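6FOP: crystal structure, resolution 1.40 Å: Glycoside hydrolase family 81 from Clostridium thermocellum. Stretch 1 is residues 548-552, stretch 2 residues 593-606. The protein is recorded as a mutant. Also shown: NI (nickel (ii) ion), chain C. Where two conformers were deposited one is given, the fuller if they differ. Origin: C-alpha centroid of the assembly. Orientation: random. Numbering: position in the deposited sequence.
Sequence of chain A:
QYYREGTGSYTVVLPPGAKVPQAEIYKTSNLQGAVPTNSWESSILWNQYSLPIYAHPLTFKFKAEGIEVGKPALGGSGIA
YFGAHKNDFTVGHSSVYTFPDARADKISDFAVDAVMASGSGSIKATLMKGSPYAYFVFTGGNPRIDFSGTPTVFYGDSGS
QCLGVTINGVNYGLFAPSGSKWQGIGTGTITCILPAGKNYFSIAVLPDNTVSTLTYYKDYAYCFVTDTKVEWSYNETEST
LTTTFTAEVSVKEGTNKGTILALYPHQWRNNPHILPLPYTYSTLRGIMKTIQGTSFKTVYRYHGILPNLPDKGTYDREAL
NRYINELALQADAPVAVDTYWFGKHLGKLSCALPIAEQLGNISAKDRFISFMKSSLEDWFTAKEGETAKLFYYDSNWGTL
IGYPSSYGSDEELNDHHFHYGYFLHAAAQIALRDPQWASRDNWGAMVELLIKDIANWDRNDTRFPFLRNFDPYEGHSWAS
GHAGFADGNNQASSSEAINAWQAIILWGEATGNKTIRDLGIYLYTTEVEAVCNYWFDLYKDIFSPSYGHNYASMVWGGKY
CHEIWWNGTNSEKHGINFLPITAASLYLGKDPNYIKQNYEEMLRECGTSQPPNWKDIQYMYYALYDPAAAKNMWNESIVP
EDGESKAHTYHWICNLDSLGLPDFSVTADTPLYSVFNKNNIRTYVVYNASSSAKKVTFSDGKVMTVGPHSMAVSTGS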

# COMPACT_ATOMS: atom_id res chain seq x y z
N GLY A 548 1.38 -7.89 -22.36
CA GLY A 548 0.47 -8.87 -22.94
C GLY A 548 -0.72 -9.33 -22.12
O GLY A 548 -1.26 -10.41 -22.37
N HIS A 549 -1.15 -8.53 -21.16
CA HIS A 549 -2.19 -8.93 -20.21
C HIS A 549 -3.02 -7.73 -19.82
O HIS A 549 -2.54 -6.59 -19.89
CB HIS A 549 -1.53 -9.57 -18.96
CG HIS A 549 -0.53 -10.63 -19.28
ND1 HIS A 549 -0.88 -11.95 -19.46
CD2 HIS A 549 0.79 -10.55 -19.56
CE1 HIS A 549 0.18 -12.65 -19.79
NE2 HIS A 549 1.21 -11.83 -19.87
N ASN A 550 -4.22 -7.99 -19.29
CA ASN A 550 -5.13 -7.00 -18.73
C ASN A 550 -5.03 -6.85 -17.20
O ASN A 550 -5.85 -6.18 -16.59
CB ASN A 550 -6.57 -7.25 -19.18
CG ASN A 550 -7.19 -8.52 -18.58
OD1 ASN A 550 -6.76 -9.04 -17.55
ND2 ASN A 550 -8.17 -9.06 -19.30
N TYR A 551 -4.00 -7.47 -16.63
CA TYR A 551 -3.83 -7.65 -15.20
C TYR A 551 -2.34 -7.77 -14.94
O TYR A 551 -1.65 -8.43 -15.71
CB TYR A 551 -4.54 -8.94 -14.78
CG TYR A 551 -4.12 -9.52 -13.44
CD1 TYR A 551 -4.31 -8.78 -12.25
CD2 TYR A 551 -3.54 -10.76 -13.34
CE1 TYR A 551 -3.95 -9.30 -11.03
CE2 TYR A 551 -3.17 -11.29 -12.13
CZ TYR A 551 -3.40 -10.56 -10.96
OH TYR A 551 -3.07 -11.10 -9.75
N ALA A 552 -1.87 -7.12 -13.88
CA ALA A 552 -0.53 -7.33 -13.35
C ALA A 552 -0.67 -7.94 -11.96
O ALA A 552 -1.35 -7.38 -11.10
CB ALA A 552 0.26 -6.02 -13.26
N ASN A 593 -17.78 -5.85 -16.51
CA ASN A 593 -17.16 -6.25 -17.77
C ASN A 593 -15.70 -6.63 -17.58
O ASN A 593 -15.20 -7.50 -18.27
CB ASN A 593 -17.33 -5.18 -18.85
CG ASN A 593 -18.79 -4.93 -19.19
OD1 ASN A 593 -19.27 -3.80 -19.20
ND2 ASN A 593 -19.51 -6.01 -19.45
N TYR A 594 -15.01 -5.94 -16.65
CA TYR A 594 -13.62 -6.30 -16.36
C TYR A 594 -13.56 -7.68 -15.68
O TYR A 594 -12.65 -8.46 -15.97
CB TYR A 594 -12.89 -5.24 -15.50
CG TYR A 594 -11.45 -5.66 -15.24
CD1 TYR A 594 -10.48 -5.56 -16.25
CD2 TYR A 594 -11.07 -6.23 -14.02
CE1 TYR A 594 -9.18 -6.02 -16.04
CE2 TYR A 594 -9.77 -6.69 -13.81
CZ TYR A 594 -8.82 -6.55 -14.82
OH TYR A 594 -7.54 -7.00 -14.61
N ILE A 595 -14.50 -7.98 -14.78
CA ILE A 595 -14.54 -9.33 -14.19
C ILE A 595 -14.54 -10.40 -15.32
O ILE A 595 -13.75 -11.34 -15.33
CB ILE A 595 -15.82 -9.56 -13.33
CG1 ILE A 595 -15.94 -8.62 -12.11
CG2 ILE A 595 -15.96 -11.02 -12.92
CD1 ILE A 595 -14.96 -8.91 -11.03
N LYS A 596 -15.42 -10.20 -16.30
CA LYS A 596 -15.52 -11.11 -17.45
C LYS A 596 -14.21 -11.18 -18.24
O LYS A 596 -13.72 -12.27 -18.49
CB LYS A 596 -16.70 -10.69 -18.34
CG LYS A 596 -16.94 -11.62 -19.52
CD LYS A 596 -17.15 -13.06 -19.08
CE LYS A 596 -17.92 -13.93 -20.07
NZ LYS A 596 -17.73 -15.40 -19.83
N GLN A 597 -13.63 -10.03 -18.56
CA GLN A 597 -12.37 -9.98 -19.31
C GLN A 597 -11.22 -10.64 -18.55
O GLN A 597 -10.37 -11.33 -19.14
CB GLN A 597 -11.98 -8.54 -19.63
CG GLN A 597 -12.86 -7.82 -20.63
CD GLN A 597 -12.48 -6.35 -20.77
OE1 GLN A 597 -12.17 -5.67 -19.79
NE2 GLN A 597 -12.48 -5.86 -21.99
N ASN A 598 -11.13 -10.34 -17.25
CA ASN A 598 -10.06 -10.88 -16.40
C ASN A 598 -10.18 -12.41 -16.32
O ASN A 598 -9.20 -13.15 -16.52
CB ASN A 598 -10.09 -10.18 -15.03
CG ASN A 598 -9.08 -10.73 -14.07
OD1 ASN A 598 -9.13 -11.89 -13.67
ND2 ASN A 598 -8.16 -9.86 -13.61
N TYR A 599 -11.38 -12.89 -16.01
CA TYR A 599 -11.64 -14.33 -15.95
C TYR A 599 -11.38 -15.03 -17.27
O TYR A 599 -10.73 -16.09 -17.28
CB TYR A 599 -13.06 -14.55 -15.45
CG TYR A 599 -13.51 -15.98 -15.33
CD1 TYR A 599 -13.32 -16.70 -14.14
CD2 TYR A 599 -14.20 -16.61 -16.36
CE1 TYR A 599 -13.77 -18.01 -14.04
CE2 TYR A 599 -14.68 -17.89 -16.24
CZ TYR A 599 -14.41 -18.61 -15.09
OH TYR A 599 -14.90 -19.90 -14.97
N GLU A 600 -11.82 -14.42 -18.38
CA GLU A 600 -11.60 -15.03 -19.70
C GLU A 600 -10.12 -15.03 -20.09
O GLU A 600 -9.65 -15.99 -20.69
CB GLU A 600 -12.47 -14.39 -20.77
CG GLU A 600 -13.97 -14.68 -20.61
CD GLU A 600 -14.37 -16.15 -20.79
OE1 GLU A 600 -13.73 -16.88 -21.58
OE2 GLU A 600 -15.34 -16.60 -20.12
N GLU A 601 -9.38 -13.98 -19.69
CA GLU A 601 -7.93 -14.01 -19.93
C GLU A 601 -7.30 -15.18 -19.16
O GLU A 601 -6.46 -15.91 -19.67
CB GLU A 601 -7.26 -12.72 -19.46
CG GLU A 601 -5.74 -12.83 -19.38
CD GLU A 601 -5.00 -11.58 -18.96
OE1 GLU A 601 -5.08 -10.58 -19.68
OE2 GLU A 601 -4.32 -11.60 -17.90
N MET A 602 -7.68 -15.31 -17.89
CA MET A 602 -7.18 -16.40 -17.04
C MET A 602 -7.43 -17.78 -17.68
O MET A 602 -6.51 -18.61 -17.74
CB MET A 602 -7.82 -16.26 -15.64
CG MET A 602 -7.48 -17.36 -14.64
SD MET A 602 -8.45 -18.87 -14.81
CE MET A 602 -10.09 -18.22 -14.52
N LEU A 603 -8.62 -18.00 -18.22
CA LEU A 603 -8.94 -19.26 -18.89
C LEU A 603 -8.04 -19.49 -20.11
O LEU A 603 -7.52 -20.61 -20.30
CB LEU A 603 -10.41 -19.30 -19.31
CG LEU A 603 -11.48 -19.34 -18.23
CD1 LEU A 603 -12.83 -19.46 -18.90
CD2 LEU A 603 -11.24 -20.50 -17.27
N ARG A 604 -7.91 -18.45 -20.94
CA ARG A 604 -7.06 -18.56 -22.12
C ARG A 604 -5.63 -18.92 -21.75
O ARG A 604 -4.99 -19.75 -22.37
CB ARG A 604 -7.07 -17.26 -22.91
CG ARG A 604 -8.34 -17.00 -23.70
CD ARG A 604 -8.09 -15.94 -24.76
NE ARG A 604 -7.66 -14.67 -24.18
CZ ARG A 604 -8.47 -13.75 -23.64
NH1 ARG A 604 -9.78 -13.93 -23.58
NH2 ARG A 604 -7.95 -12.63 -23.15
N GLU A 605 -5.13 -18.27 -20.70
CA GLU A 605 -3.76 -18.50 -20.25
C GLU A 605 -3.58 -19.89 -19.65
O GLU A 605 -2.51 -20.48 -19.77
CB GLU A 605 -3.34 -17.41 -19.27
CG GLU A 605 -3.27 -16.05 -19.95
CD GLU A 605 -3.19 -14.86 -19.01
OE1 GLU A 605 -3.64 -14.92 -17.83
OE2 GLU A 605 -2.77 -13.80 -19.49
N CYS A 606 -4.61 -20.41 -18.97
CA CYS A 606 -4.56 -21.77 -18.46
C CYS A 606 -4.74 -22.83 -19.56
O CYS A 606 -4.38 -23.98 -19.35
CB CYS A 606 -5.64 -22.00 -17.38
SG CYS A 606 -5.37 -21.08 -15.86
NI NI C . -3.70 -13.21 -16.89
O HOH W 1 -2.90 -13.06 -22.10

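A short irregular segment, 548-552, lies against one side of the helix 593-606, and the two together bury 368 Å² of surface. The contact is mostly polar. Tyr594, Gln597, Asn598, Glu601 and Glu605, one to four residues apart, lie on the same side of the helix and meet the segment.

Asn550 is the centre of the contact and has the largest covered area of any residue in it. Its backbone is held at both ends: the amide N donates to Glu601 OE1 at 2.8 Å, nearly straight at 165°, and the carbonyl O accepts from Tyr594 OH at 2.7 Å. Its CA-to-CB bond points toward the helix, and chi1 in the p well (69°) sets the carboxamide beside the helix backbone, where ND2 makes a weak hydrogen bond to Gln597 O at 3.2 Å. Gln597 O already accepts from Glu601 N within the helix, at 2.9 Å, so the asparagine amide adds a second donor. An amide on so short a side chain can reach a backbone carbonyl while its own main chain stays close.

Tyr594 starts sideways, but its t rotamer (chi1 -179°) extends the ring so that the hydroxyl comes near the segment. Asn598, also t, swings its end nearer and donates from ND2 to Tyr594 OH at 3.1 Å. The hydroxyl thus accepts from one residue and donates to Asn550 O, a double role that suits a buried phenol. Tyr551 packs its CB 3.6 Å from Tyr594 OH; its own t rotamer then leads the ring end away from the helix.

Glu601 is fully extended through chi1 and chi2 (166° and 179°), and the chi3 of -62° turns its carboxylate so that the two oxygens face different tasks. Glu601 OE1 takes the backbone N of Asn550, while Glu601 OE2 binds the nickel ion NI at 2.0 Å. Glu605, one turn later, uses m and t for chi1 and chi2 and divides its carboxylate similarly: OE1 binds nickel at 1.9 Å, and OE2 accepts from His549 ND1 at 2.6 Å. Although Glu601 OE2 and Glu605 OE2 lie 3.1 Å apart, both are acceptors and do not bond; the shared metal offsets their negative charge. Two further ligands come from elsewhere in the structure.

His549 points sideways, and its m rotamer turns the ring so that its edge, with ND1, meets Glu605. A water donating to both Gly548 O (3.1 Å) and Glu605 OE2 (2.7 Å) adds one more link.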